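PDB 3PU6: uncharacterized protein from Wolinella succinogenes, which is of unknown function but is probably a hydrogenase maturation protease, an endopeptidase thought to trim a hydrogenase precursor during its maturation. Local coordinates for residues L7-E13 / I22-V28; F48-R52 / Y99-I103; I73-S79 / S105-G111. All coordinates share one frame; numbering follows the deposited sequence.

Interaction 1: L7-E13 / I22-V28; sequences LLCVGNE and IALGRLV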
ATOM      1  N   LEU A   7      -3.251  -2.092   6.375  1.00 33.90           N
ATOM      2  CA  LEU A   7      -2.784  -1.445   5.159  1.00 33.06           C
ATOM      3  C   LEU A   7      -1.512  -0.659   5.454  1.00 32.30           C
ATOM      4  O   LEU A   7      -1.564   0.353   6.156  1.00 31.64           O
ATOM      5  CB  LEU A   7      -3.858  -0.500   4.604  1.00 33.11           C
ATOM      6  CG  LEU A   7      -3.435   0.400   3.435  1.00 34.55           C
ATOM      7  CD1 LEU A   7      -2.753  -0.421   2.328  1.00 31.45           C
ATOM      8  CD2 LEU A   7      -4.631   1.197   2.892  1.00 34.29           C
ATOM      9  N   LEU A   8      -0.381  -1.132   4.922  1.00 31.03           N
ATOM     10  CA  LEU A   8       0.908  -0.450   5.081  1.00 31.51           C
ATOM     11  C   LEU A   8       1.201   0.500   3.924  1.00 31.93           C
ATOM     12  O   LEU A   8       1.482   0.062   2.821  1.00 31.35           O
ATOM     13  CB  LEU A   8       2.064  -1.455   5.241  1.00 31.56           C
ATOM     14  CG  LEU A   8       3.504  -0.894   5.345  1.00 34.40           C
ATOM     15  CD1 LEU A   8       3.692   0.058   6.518  1.00 32.87           C
ATOM     16  CD2 LEU A   8       4.567  -1.999   5.398  1.00 35.86           C
ATOM     17  N   CYS A   9       1.153   1.801   4.181  1.00 31.68           N
ATOM     18  CA  CYS A   9       1.361   2.773   3.118  1.00 31.60           C
ATOM     19  C   CYS A   9       2.803   3.233   3.053  1.00 33.44           C
ATOM     20  O   CYS A   9       3.351   3.724   4.041  1.00 32.59           O
ATOM     21  CB  CYS A   9       0.459   3.981   3.280  1.00 30.95           C
ATOM     22  SG  CYS A   9      -1.209   3.523   3.549  1.00 36.58           S
ATOM     23  N   VAL A  10       3.388   3.067   1.863  1.00 33.52           N
ATOM     24  CA  VAL A  10       4.774   3.403   1.565  1.00 32.75           C
ATOM     25  C   VAL A  10       4.811   4.599   0.599  1.00 33.15           C
ATOM     26  O   VAL A  10       3.900   4.773  -0.212  1.00 31.52           O
ATOM     27  CB  VAL A  10       5.504   2.180   0.944  1.00 32.24           C
ATOM     28  CG1 VAL A  10       6.943   2.518   0.565  1.00 31.73           C
ATOM     29  CG2 VAL A  10       5.463   1.001   1.892  1.00 31.50           C
ATOM     30  N   GLY A  11       5.851   5.431   0.709  1.00 34.25           N
ATOM     31  CA  GLY A  11       6.016   6.588  -0.156  1.00 32.69           C
ATOM     32  C   GLY A  11       6.453   7.836   0.577  1.00 32.84           C
ATOM     33  O   GLY A  11       6.486   7.873   1.804  1.00 35.06           O
ATOM     34  N   ASN A  12       6.753   8.872  -0.192  1.00 32.51           N
ATOM     35  CA  ASN A  12       7.353  10.105   0.301  1.00 32.64           C
ATOM     36  C   ASN A  12       6.519  11.292  -0.144  1.00 33.39           C
ATOM     37  O   ASN A  12       6.465  11.624  -1.328  1.00 33.39           O
ATOM     38  CB  ASN A  12       8.767  10.231  -0.264  1.00 33.34           C
ATOM     39  CG  ASN A  12       9.558  11.387   0.335  1.00 33.91           C
ATOM     40  OD1 ASN A  12       9.006  12.414   0.733  1.00 33.23           O
ATOM     41  ND2 ASN A  12      10.868  11.231   0.360  1.00 33.24           N
ATOM     42  N   GLU A  13       5.874  11.935   0.813  1.00 33.91           N
ATOM     43  CA  GLU A  13       4.934  13.001   0.516  1.00 33.93           C
ATOM     44  C   GLU A  13       5.599  14.257  -0.000  1.00 34.40           C
ATOM     45  O   GLU A  13       4.925  15.146  -0.509  1.00 34.77           O
ATOM     46  CB  GLU A  13       4.135  13.343   1.770  1.00 37.34           C
ATOM     47  CG  GLU A  13       3.022  12.363   2.093  1.00 36.69           C
ATOM     48  CD  GLU A  13       2.241  12.767   3.340  1.00 42.53           C
ATOM     49  OE1 GLU A  13       2.863  13.235   4.333  1.00 45.04           O
ATOM     50  OE2 GLU A  13       1.000  12.608   3.320  1.00 43.15           O
ATOM     51  N   ILE A  22       0.194   7.245   0.474  1.00 31.12           N
ATOM     52  CA  ILE A  22      -0.078   7.899   1.737  1.00 32.47           C
ATOM     53  C   ILE A  22      -1.480   8.459   1.646  1.00 33.79           C
ATOM     54  O   ILE A  22      -2.273   8.368   2.589  1.00 35.30           O
ATOM     55  CB  ILE A  22       0.908   9.060   2.059  1.00 33.57           C
ATOM     56  CG1 ILE A  22       2.365   8.604   1.980  1.00 31.34           C
ATOM     57  CG2 ILE A  22       0.615   9.619   3.419  1.00 33.74           C
ATOM     58  CD1 ILE A  22       2.621   7.353   2.706  1.00 32.00           C
ATOM     59  N   ALA A  23      -1.798   9.043   0.500  1.00 32.90           N
ATOM     60  CA  ALA A  23      -3.140   9.560   0.289  1.00 32.73           C
ATOM     61  C   ALA A  23      -4.189   8.438   0.474  1.00 34.82           C
ATOM     62  O   ALA A  23      -5.158   8.577   1.226  1.00 36.85           O
ATOM     63  CB  ALA A  23      -3.236  10.194  -1.066  1.00 31.06           C
ATOM     64  N   LEU A  24      -3.971   7.312  -0.194  1.00 34.23           N
ATOM     65  CA  LEU A  24      -4.873   6.182  -0.074  1.00 34.50           C
ATOM     66  C   LEU A  24      -5.065   5.782   1.378  1.00 34.27           C
ATOM     67  O   LEU A  24      -6.153   5.416   1.781  1.00 34.67           O
ATOM     68  CB  LEU A  24      -4.337   4.993  -0.867  1.00 32.34           C
ATOM     69  CG  LEU A  24      -5.101   3.686  -0.698  1.00 32.98           C
ATOM     70  CD1 LEU A  24      -6.475   3.776  -1.346  1.00 33.22           C
ATOM     71  CD2 LEU A  24      -4.302   2.553  -1.279  1.00 31.75           C
ATOM     72  N   GLY A  25      -3.992   5.852   2.150  1.00 33.90           N
ATOM     73  CA  GLY A  25      -4.002   5.429   3.533  1.00 34.63           C
ATOM     74  C   GLY A  25      -4.984   6.256   4.316  1.00 37.08           C
ATOM     75  O   GLY A  25      -5.729   5.742   5.132  1.00 38.09           O
ATOM     76  N   ARG A  26      -4.995   7.548   4.045  1.00 37.09           N
ATOM     77  CA  ARG A  26      -5.903   8.445   4.721  1.00 37.79           C
ATOM     78  C   ARG A  26      -7.346   8.157   4.365  1.00 39.77           C
ATOM     79  O   ARG A  26      -8.239   8.404   5.168  1.00 41.69           O
ATOM     80  CB  ARG A  26      -5.571   9.885   4.369  1.00 38.47           C
ATOM     81  CG  ARG A  26      -4.249  10.327   4.913  1.00 38.75           C
ATOM     82  CD  ARG A  26      -3.994  11.799   4.667  1.00 40.91           C
ATOM     83  NE  ARG A  26      -2.792  12.230   5.382  1.00 44.57           N
ATOM     84  CZ  ARG A  26      -1.599  12.412   4.819  1.00 43.39           C
ATOM     85  NH1 ARG A  26      -1.441  12.221   3.514  1.00 40.26           N
ATOM     86  NH2 ARG A  26      -0.565  12.796   5.561  1.00 43.60           N
ATOM     87  N   LEU A  27      -7.582   7.653   3.156  1.00 39.39           N
ATOM     88  CA  LEU A  27      -8.946   7.362   2.719  1.00 40.41           C
ATOM     89  C   LEU A  27      -9.497   6.157   3.463  1.00 40.62           C
ATOM     90  O   LEU A  27     -10.627   6.182   3.943  1.00 41.24           O
ATOM     91  CB  LEU A  27      -9.022   7.142   1.207  1.00 38.66           C
ATOM     92  CG  LEU A  27      -8.609   8.333   0.342  1.00 39.43           C
ATOM     93  CD1 LEU A  27      -8.629   7.965  -1.150  1.00 35.72           C
ATOM     94  CD2 LEU A  27      -9.491   9.528   0.631  1.00 37.49           C
ATOM     95  N   VAL A  28      -8.681   5.113   3.562  1.00 40.18           N
ATOM     96  CA  VAL A  28      -9.081   3.881   4.233  1.00 42.07           C
ATOM     97  C   VAL A  28      -9.321   4.186   5.705  1.00 43.07           C
ATOM     98  O   VAL A  28     -10.225   3.646   6.340  1.00 43.39           O
ATOM     99  CB  VAL A  28      -8.002   2.768   4.063  1.00 39.30           C
ATOM    100  CG1 VAL A  28      -8.268   1.582   4.988  1.00 39.97           C
ATOM    101  CG2 VAL A  28      -7.939   2.312   2.622  1.00 37.64           C
TER

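Interaction 2: F48-R52 / Y99-I103; sequences FGKLR and YLRGI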
ATOM      1  N   PHE A  48       7.561  -2.620  11.500  1.00 39.67           N
ATOM      2  CA  PHE A  48       7.549  -4.062  11.701  1.00 40.30           C
ATOM      3  C   PHE A  48       7.183  -4.446  13.121  1.00 40.61           C
ATOM      4  O   PHE A  48       6.572  -5.484  13.350  1.00 41.53           O
ATOM      5  CB  PHE A  48       8.891  -4.681  11.349  1.00 40.02           C
ATOM      6  CG  PHE A  48       9.268  -4.506   9.935  1.00 41.90           C
ATOM      7  CD1 PHE A  48       8.325  -4.091   9.008  1.00 40.85           C
ATOM      8  CD2 PHE A  48      10.558  -4.778   9.511  1.00 41.49           C
ATOM      9  CE1 PHE A  48       8.665  -3.926   7.701  1.00 40.55           C
ATOM     10  CE2 PHE A  48      10.903  -4.621   8.208  1.00 40.52           C
ATOM     11  CZ  PHE A  48       9.956  -4.198   7.294  1.00 41.53           C
ATOM     12  N   GLY A  49       7.576  -3.617  14.073  1.00 38.84           N
ATOM     13  CA  GLY A  49       7.353  -3.946  15.458  1.00 40.27           C
ATOM     14  C   GLY A  49       5.879  -4.116  15.712  1.00 39.20           C
ATOM     15  O   GLY A  49       5.440  -5.174  16.157  1.00 38.13           O
ATOM     16  N   LYS A  50       5.128  -3.057  15.420  1.00 38.54           N
ATOM     17  CA  LYS A  50       3.679  -3.049  15.522  1.00 39.27           C
ATOM     18  C   LYS A  50       3.046  -4.198  14.745  1.00 40.20           C
ATOM     19  O   LYS A  50       2.026  -4.764  15.157  1.00 38.39           O
ATOM     20  CB  LYS A  50       3.126  -1.749  14.954  1.00 42.11           C
ATOM     21  CG  LYS A  50       3.870  -0.500  15.339  1.00 42.76           C
ATOM     22  CD  LYS A  50       3.128   0.700  14.790  1.00 46.83           C
ATOM     23  CE  LYS A  50       3.549   1.979  15.489  1.00 54.27           C
ATOM     24  NZ  LYS A  50       2.617   3.113  15.197  1.00 60.54           N
ATOM     25  N   LEU A  51       3.643  -4.502  13.598  1.00 38.32           N
ATOM     26  CA  LEU A  51       3.161  -5.565  12.761  1.00 38.16           C
ATOM     27  C   LEU A  51       3.325  -6.935  13.401  1.00 39.08           C
ATOM     28  O   LEU A  51       2.387  -7.720  13.400  1.00 38.92           O
ATOM     29  CB  LEU A  51       3.836  -5.521  11.393  1.00 40.71           C
ATOM     30  CG  LEU A  51       3.313  -4.439  10.441  1.00 41.82           C
ATOM     31  CD1 LEU A  51       4.132  -4.408   9.146  1.00 38.47           C
ATOM     32  CD2 LEU A  51       1.821  -4.623  10.154  1.00 38.84           C
ATOM     33  N   ARG A  52       4.504  -7.246  13.926  1.00 38.94           N
ATOM     34  CA  ARG A  52       4.681  -8.533  14.582  1.00 38.88           C
ATOM     35  C   ARG A  52       3.646  -8.644  15.688  1.00 40.66           C
ATOM     36  O   ARG A  52       3.009  -9.679  15.881  1.00 40.08           O
ATOM     37  CB  ARG A  52       6.060  -8.651  15.214  1.00 40.72           C
ATOM     38  CG  ARG A  52       7.240  -8.600  14.260  1.00 45.04           C
ATOM     39  CD  ARG A  52       8.570  -8.478  15.036  1.00 43.90           C
ATOM     40  NE  ARG A  52       9.652  -7.994  14.170  1.00 48.37           N
ATOM     41  CZ  ARG A  52      10.399  -6.916  14.411  1.00 49.19           C
ATOM     42  NH1 ARG A  52      10.196  -6.215  15.522  1.00 49.27           N
ATOM     43  NH2 ARG A  52      11.361  -6.547  13.555  1.00 44.95           N
ATOM     44  N   TYR A  99       9.607  -9.881   4.010  1.00 43.78           N
ATOM     45  CA  TYR A  99       9.500  -9.827   5.444  1.00 42.76           C
ATOM     46  C   TYR A  99       8.042  -9.999   5.831  1.00 42.80           C
ATOM     47  O   TYR A  99       7.713 -10.783   6.724  1.00 41.57           O
ATOM     48  CB  TYR A  99      10.018  -8.513   6.000  1.00 41.60           C
ATOM     49  CG  TYR A  99       9.747  -8.434   7.469  1.00 42.18           C
ATOM     50  CD1 TYR A  99       8.749  -7.602   7.967  1.00 43.54           C
ATOM     51  CD2 TYR A  99      10.447  -9.243   8.367  1.00 42.23           C
ATOM     52  CE1 TYR A  99       8.475  -7.548   9.338  1.00 43.13           C
ATOM     53  CE2 TYR A  99      10.187  -9.197   9.736  1.00 42.55           C
ATOM     54  CZ  TYR A  99       9.196  -8.349  10.214  1.00 44.35           C
ATOM     55  OH  TYR A  99       8.918  -8.298  11.559  1.00 46.90           O
ATOM     56  N   LEU A 100       7.174  -9.257   5.149  1.00 42.41           N
ATOM     57  CA  LEU A 100       5.748  -9.269   5.455  1.00 41.09           C
ATOM     58  C   LEU A 100       5.144 -10.661   5.270  1.00 40.56           C
ATOM     59  O   LEU A 100       4.345 -11.112   6.090  1.00 40.18           O
ATOM     60  CB  LEU A 100       5.007  -8.248   4.597  1.00 39.71           C
ATOM     61  CG  LEU A 100       5.536  -6.819   4.665  1.00 40.85           C
ATOM     62  CD1 LEU A 100       4.862  -5.966   3.607  1.00 39.62           C
ATOM     63  CD2 LEU A 100       5.360  -6.221   6.061  1.00 39.34           C
ATOM     64  N   ARG A 101       5.546 -11.341   4.203  1.00 40.21           N
ATOM     65  CA  ARG A 101       5.066 -12.684   3.937  1.00 40.41           C
ATOM     66  C   ARG A 101       5.410 -13.592   5.095  1.00 40.73           C
ATOM     67  O   ARG A 101       4.750 -14.607   5.315  1.00 41.00           O
ATOM     68  CB  ARG A 101       5.692 -13.249   2.669  1.00 41.16           C
ATOM     69  CG  ARG A 101       5.374 -12.493   1.417  1.00 41.71           C
ATOM     70  CD  ARG A 101       6.199 -13.039   0.244  1.00 44.94           C
ATOM     71  NE  ARG A 101       5.563 -14.144  -0.468  1.00 42.70           N
ATOM     72  CZ  ARG A 101       5.844 -15.430  -0.281  1.00 43.99           C
ATOM     73  NH1 ARG A 101       6.756 -15.795   0.606  1.00 44.12           N
ATOM     74  NH2 ARG A 101       5.208 -16.357  -0.985  1.00 44.15           N
ATOM     75  N   GLY A 102       6.462 -13.230   5.822  1.00 40.71           N
ATOM     76  CA  GLY A 102       6.910 -14.011   6.955  1.00 39.78           C
ATOM     77  C   GLY A 102       6.089 -13.729   8.191  1.00 40.60           C
ATOM     78  O   GLY A 102       5.889 -14.602   9.020  1.00 41.17           O
ATOM     79  N   ILE A 103       5.622 -12.494   8.323  1.00 40.88           N
ATOM     80  CA  ILE A 103       4.675 -12.168   9.371  1.00 41.70           C
ATOM     81  C   ILE A 103       3.302 -12.754   9.037  1.00 41.41           C
ATOM     82  O   ILE A 103       2.593 -13.245   9.914  1.00 41.18           O
ATOM     83  CB  ILE A 103       4.454 -10.651   9.495  1.00 42.76           C
ATOM     84  CG1 ILE A 103       5.723  -9.893   9.807  1.00 39.90           C
ATOM     85  CG2 ILE A 103       3.418 -10.329  10.590  1.00 42.40           C
ATOM     86  CD1 ILE A 103       5.377  -8.474  10.161  1.00 40.90           C
TER

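Interaction 3: I73-S79 / S105-G111; sequences IEFLDLS and SKTIFLG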
ATOM      1  N   ILE A  73      -3.032  -0.001 -11.924  1.00 34.94           N
ATOM      2  CA  ILE A  73      -2.935  -0.489 -10.561  1.00 32.86           C
ATOM      3  C   ILE A  73      -2.635  -1.977 -10.526  1.00 32.18           C
ATOM      4  O   ILE A  73      -3.400  -2.773 -11.028  1.00 34.12           O
ATOM      5  CB  ILE A  73      -4.249  -0.210  -9.805  1.00 32.71           C
ATOM      6  CG1 ILE A  73      -4.265   1.234  -9.300  1.00 32.15           C
ATOM      7  CG2 ILE A  73      -4.444  -1.190  -8.654  1.00 32.53           C
ATOM      8  CD1 ILE A  73      -5.616   1.747  -8.970  1.00 31.29           C
ATOM      9  N   GLU A  74      -1.510  -2.357  -9.943  1.00 32.08           N
ATOM     10  CA  GLU A  74      -1.212  -3.762  -9.760  1.00 31.53           C
ATOM     11  C   GLU A  74      -1.780  -4.253  -8.434  1.00 32.40           C
ATOM     12  O   GLU A  74      -1.566  -3.631  -7.399  1.00 32.32           O
ATOM     13  CB  GLU A  74       0.290  -4.001  -9.807  1.00 32.32           C
ATOM     14  CG  GLU A  74       0.659  -5.475  -9.900  1.00 34.06           C
ATOM     15  CD  GLU A  74      -0.065  -6.189 -11.048  1.00 36.20           C
ATOM     16  OE1 GLU A  74       0.153  -5.778 -12.203  1.00 37.79           O
ATOM     17  OE2 GLU A  74      -0.856  -7.143 -10.810  1.00 36.15           O
ATOM     18  N   PHE A  75      -2.497  -5.370  -8.456  1.00 32.15           N
ATOM     19  CA  PHE A  75      -3.116  -5.878  -7.241  1.00 30.72           C
ATOM     20  C   PHE A  75      -2.951  -7.392  -7.093  1.00 30.16           C
ATOM     21  O   PHE A  75      -3.660  -8.146  -7.725  1.00 32.62           O
ATOM     22  CB  PHE A  75      -4.588  -5.469  -7.240  1.00 32.55           C
ATOM     23  CG  PHE A  75      -5.208  -5.429  -5.875  1.00 32.22           C
ATOM     24  CD1 PHE A  75      -4.440  -5.149  -4.758  1.00 31.11           C
ATOM     25  CD2 PHE A  75      -6.566  -5.652  -5.712  1.00 32.04           C
ATOM     26  CE1 PHE A  75      -5.018  -5.108  -3.502  1.00 32.60           C
ATOM     27  CE2 PHE A  75      -7.148  -5.616  -4.461  1.00 32.42           C
ATOM     28  CZ  PHE A  75      -6.379  -5.352  -3.355  1.00 32.64           C
ATOM     29  N   LEU A  76      -2.020  -7.842  -6.257  1.00 30.03           N
ATOM     30  CA  LEU A  76      -1.648  -9.257  -6.239  1.00 30.82           C
ATOM     31  C   LEU A  76      -1.549  -9.894  -4.859  1.00 32.28           C
ATOM     32  O   LEU A  76      -1.110  -9.266  -3.911  1.00 32.17           O
ATOM     33  CB  LEU A  76      -0.301  -9.433  -6.924  1.00 32.52           C
ATOM     34  CG  LEU A  76      -0.105  -8.903  -8.340  1.00 31.70           C
ATOM     35  CD1 LEU A  76       1.265  -8.356  -8.434  1.00 31.62           C
ATOM     36  CD2 LEU A  76      -0.283 -10.002  -9.347  1.00 32.50           C
ATOM     37  N   ASP A  77      -1.918 -11.165  -4.766  1.00 33.09           N
ATOM     38  CA  ASP A  77      -1.822 -11.907  -3.520  1.00 34.46           C
ATOM     39  C   ASP A  77      -0.521 -12.675  -3.470  1.00 36.42           C
ATOM     40  O   ASP A  77      -0.410 -13.736  -4.088  1.00 37.46           O
ATOM     41  CB  ASP A  77      -2.980 -12.897  -3.413  1.00 37.12           C
ATOM     42  CG  ASP A  77      -2.800 -13.900  -2.275  1.00 40.43           C
ATOM     43  OD1 ASP A  77      -1.999 -13.636  -1.341  1.00 37.97           O
ATOM     44  OD2 ASP A  77      -3.479 -14.953  -2.325  1.00 41.06           O
ATOM     45  N   LEU A  78       0.454 -12.156  -2.720  1.00 37.31           N
ATOM     46  CA  LEU A  78       1.803 -12.749  -2.680  1.00 37.63           C
ATOM     47  C   LEU A  78       1.898 -13.995  -1.804  1.00 38.80           C
ATOM     48  O   LEU A  78       2.951 -14.602  -1.686  1.00 39.80           O
ATOM     49  CB  LEU A  78       2.863 -11.706  -2.328  1.00 36.63           C
ATOM     50  CG  LEU A  78       2.820 -10.554  -3.337  1.00 35.83           C
ATOM     51  CD1 LEU A  78       3.905  -9.552  -3.070  1.00 36.37           C
ATOM     52  CD2 LEU A  78       2.907 -11.055  -4.774  1.00 34.69           C
ATOM     53  N   SER A  79       0.769 -14.371  -1.215  1.00 39.93           N
ATOM     54  CA  SER A  79       0.582 -15.684  -0.619  1.00 40.86           C
ATOM     55  C   SER A  79       0.688 -16.770  -1.690  1.00 41.52           C
ATOM     56  O   SER A  79       1.197 -17.865  -1.446  1.00 44.50           O
ATOM     57  CB  SER A  79      -0.792 -15.751   0.061  1.00 42.45           C
ATOM     58  OG  SER A  79      -1.418 -17.006  -0.143  1.00 44.18           O
ATOM     59  N   SER A 105       0.610 -14.638   5.910  1.00 43.98           N
ATOM     60  CA  SER A 105       0.405 -15.386   4.664  1.00 44.01           C
ATOM     61  C   SER A 105      -0.349 -14.567   3.602  1.00 44.13           C
ATOM     62  O   SER A 105       0.083 -14.483   2.441  1.00 43.20           O
ATOM     63  CB  SER A 105      -0.350 -16.682   4.948  1.00 46.90           C
ATOM     64  OG  SER A 105      -1.624 -16.404   5.505  1.00 49.00           O
ATOM     65  N   LYS A 106      -1.475 -13.975   4.002  1.00 40.45           N
ATOM     66  CA  LYS A 106      -2.172 -13.024   3.150  1.00 39.13           C
ATOM     67  C   LYS A 106      -1.457 -11.683   3.032  1.00 38.17           C
ATOM     68  O   LYS A 106      -1.971 -10.671   3.506  1.00 35.76           O
ATOM     69  CB  LYS A 106      -3.574 -12.756   3.655  1.00 39.23           C
ATOM     70  CG  LYS A 106      -4.633 -13.621   3.035  1.00 44.78           C
ATOM     71  CD  LYS A 106      -4.454 -13.746   1.530  1.00 44.07           C
ATOM     72  CE  LYS A 106      -5.541 -14.644   0.958  1.00 44.49           C
ATOM     73  NZ  LYS A 106      -5.201 -15.103  -0.411  1.00 47.46           N
ATOM     74  N   THR A 107      -0.289 -11.672   2.391  1.00 36.48           N
ATOM     75  CA  THR A 107       0.339 -10.423   2.001  1.00 34.80           C
ATOM     76  C   THR A 107      -0.026 -10.048   0.574  1.00 34.43           C
ATOM     77  O   THR A 107       0.377 -10.701  -0.385  1.00 34.82           O
ATOM     78  CB  THR A 107       1.872 -10.464   2.091  1.00 36.76           C
ATOM     79  OG1 THR A 107       2.265 -10.788   3.429  1.00 39.51           O
ATOM     80  CG2 THR A 107       2.451  -9.099   1.703  1.00 33.71           C
ATOM     81  N   ILE A 108      -0.765  -8.962   0.445  1.00 32.04           N
ATOM     82  CA  ILE A 108      -1.196  -8.491  -0.843  1.00 30.92           C
ATOM     83  C   ILE A 108      -0.466  -7.217  -1.225  1.00 29.82           C
ATOM     84  O   ILE A 108      -0.408  -6.286  -0.435  1.00 30.19           O
ATOM     85  CB  ILE A 108      -2.722  -8.250  -0.828  1.00 31.22           C
ATOM     86  CG1 ILE A 108      -3.452  -9.595  -0.715  1.00 31.74           C
ATOM     87  CG2 ILE A 108      -3.158  -7.473  -2.060  1.00 30.03           C
ATOM     88  CD1 ILE A 108      -4.705  -9.528   0.079  1.00 32.88           C
ATOM     89  N   PHE A 109       0.092  -7.178  -2.439  1.00 30.80           N
ATOM     90  CA  PHE A 109       0.683  -5.948  -2.979  1.00 30.07           C
ATOM     91  C   PHE A 109      -0.322  -5.130  -3.785  1.00 29.47           C
ATOM     92  O   PHE A 109      -1.090  -5.680  -4.554  1.00 30.60           O
ATOM     93  CB  PHE A 109       1.951  -6.220  -3.822  1.00 30.16           C
ATOM     94  CG  PHE A 109       2.603  -4.958  -4.356  1.00 30.48           C
ATOM     95  CD1 PHE A 109       3.361  -4.141  -3.532  1.00 31.56           C
ATOM     96  CD2 PHE A 109       2.411  -4.562  -5.671  1.00 30.09           C
ATOM     97  CE1 PHE A 109       3.921  -2.951  -4.022  1.00 32.38           C
ATOM     98  CE2 PHE A 109       2.972  -3.381  -6.162  1.00 30.29           C
ATOM     99  CZ  PHE A 109       3.720  -2.578  -5.341  1.00 32.03           C
ATOM    100  N   LEU A 110      -0.310  -3.816  -3.591  1.00 29.11           N
ATOM    101  CA  LEU A 110      -1.114  -2.891  -4.381  1.00 29.67           C
ATOM    102  C   LEU A 110      -0.272  -1.753  -4.956  1.00 30.01           C
ATOM    103  O   LEU A 110       0.027  -0.792  -4.252  1.00 30.09           O
ATOM    104  CB  LEU A 110      -2.221  -2.295  -3.520  1.00 30.27           C
ATOM    105  CG  LEU A 110      -3.359  -1.518  -4.206  1.00 31.08           C
ATOM    106  CD1 LEU A 110      -4.481  -1.280  -3.227  1.00 30.93           C
ATOM    107  CD2 LEU A 110      -2.904  -0.200  -4.804  1.00 30.99           C
ATOM    108  N   GLY A 111       0.103  -1.861  -6.232  1.00 30.32           N
ATOM    109  CA  GLY A 111       0.925  -0.858  -6.885  1.00 30.28           C
ATOM    110  C   GLY A 111       0.102   0.158  -7.646  1.00 30.43           C
ATOM    111  O   GLY A 111      -0.792  -0.206  -8.399  1.00 31.78           O
TER

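Interaction 1: L7-E13 / I22-V28
Leu7 and Cys9 project from strand 7-10 onto helix 22-28, which runs nearly antiparallel to the strand, the two axes 7.6 Å apart at closest approach and at 151°. The pair is the first half of a beta-alpha-beta unit, strand 5-10, helix 20-31 and strand 35-41, in which the helix covers the sheet. With CG anti to the backbone N (chi1 172°), Leu7 brings CD2 to 3.5 Å from Val28 CG2, with Leu24 CG farther off at 4.4 Å. Cys9 lays SG against the helix backbone, 3.4 Å from Gly25 CA; a beta carbon on Gly25 would run into this sulfur. Farther along, Ile22 CD1 lies 4.0 Å from Cys9 CB and is also lined by the carbonyl oxygens of Cys9, Val10 and Gly11. Leu138 of helix 128-147 touches Leu24 and Val28, while Val37 of strand 35-41 flanks Cys9 and Val28. Past the strand the chemistry turns polar. Glu13 passes across Ile22 at about a right angle, its CG 3.8 Å from Ile22 CG1, and Arg26, extended from CG to NE, comes from the opposite direction, presenting the edge of its guanidinium to the carboxylate. The carboxylate and guanidinium planes are nearly coplanar, and Glu13 OE2 alone takes both bonds of the salt bridge, from Arg26 NH1 and, on its syn lone pair, from Arg26 NH2 at 2.7 Å.

Interaction 2: F48-R52 / Y99-I103
Phe48 and Tyr99 stack face to face between helix segments 48-52 and 99-103, whose axes come within 10.9 Å and run 21° from parallel. The ring centroids are 4.0 Å apart and the planes are tilted by 28°. Tyr99 CD1 sits over the centre of the Phe48 ring, whereas Phe48 CD2 lies toward the rim of the tyrosine ring, so the stack is offset. A chi1 of 174° swings the Tyr99 ring off its own helix toward Phe48. Next to the stack is the closely packed, aliphatic half of the contact: Leu51 CB meets Ile103 CD1 at 3.6 Å, and Leu51 CD1 meets Leu100 CD2 at 3.8 Å, the two leucines crossing at a slant. Leu51 continues inward onto Phe38 of strand 35-41, and Leu100 onto Thr107 of strand 106-114, so both residues fill the layer between helices and sheet. The other half faces outward and is looser. Here the extended side chain of Arg52, an exposed residue, comes past the phenol, and Arg52 NE lies 2.7 Å from Tyr99 OH, near the plane of the tyrosine ring. The bond is weak, bent to 126° at the hydrogen, with the guanidinium plane nearly perpendicular to the ring. Phe48 CB lies over one guanidinium face, near its rim, adding an apolar neighbour to the charged group. On the far flank of helix 94-103, Arg101 turns away to the carbonyl of Leu78. Two helices packed side by side upon one face of a central sheet form an outer layer typical of a three-layer alpha/beta/alpha sandwich, consistent with the hydrogenase maturation protease family.

Interaction 3: I73-S79 / S105-G111
Leu76 and Phe109 form a hydrogen-bonded antiparallel pair, Leu76 N to Phe109 O at 2.9 Å and Phe109 N to Leu76 O at 2.8 Å. Glu74 and Gly111 pair in the same way two residues along, and Phe75-Leu110 and Asp77-Ile108 are the non-hydrogen-bonded pairs between and beyond them. The strand axes are 4.5 Å apart and almost exactly antiparallel, at 177°. Just past the last pair, Leu78 N still bonds to Thr107 O at 2.8 Å. On one face the Phe75 ring leans over the neighbouring strand, its CD1 3.8 Å from Leu110 CB, with Ile108 CG2 also against it. On the opposite face Phe109 points the same way as Leu78, whose CD1 lies 3.9 Å from Phe109 CB.

At the end of the pairing, a chi1 of 169° sets the Asp77 carboxylate beside the carbonyl carbon, where OD2 comes to 2.6 Å from Lys106 NZ. The lysine, bent at chi2, approaches from above the carboxylate plane. Asp77 OD1, placed less surely, accepts from Ser79 N in an Asx turn. Replacing this aspartate by alanine removes both acceptors, which would probably leave the Lys106 ammonium without this partner and the turn to Ser79 less fixed.

Farther out, helix 128-147 backs the Phe75 face, Leu144 touching Ile108 and Arg140 touching Phe75. Across the sheet, Ile97 of helix 94-103 touches Leu78, and Thr107 OG1 is bonded to Cys104 O. Strand 106-114 is bonded on its other side to the parallel strand 58-66. Strand 73-77 is thus the antiparallel edge of a mixed five-stranded sheet, joined to its neighbour through intervening helices instead of a tight beta hairpin.

Interaction 1 lies nearest the middle of the chain and is mostly buried, with its salt bridge at the margin; interactions 2 and 3 are only partly buried. Interactions 1 and 3 share one sheet, the first fixing a helix to an inner strand by side chains, the third adding an outermost strand by backbone bonds. Interaction 2 joins two helices without strands and relies on aromatic and aliphatic packing. Its helices cover the sheet face opposite helix 20-31. Interactions 2 and 3 touch through Arg101 and Leu78, Leu100 and Thr107 also pack together, and helix 94-103 leads directly into strand 106-114. Interaction 1 touches neither, although its nearest atoms lie about 4 Å from each.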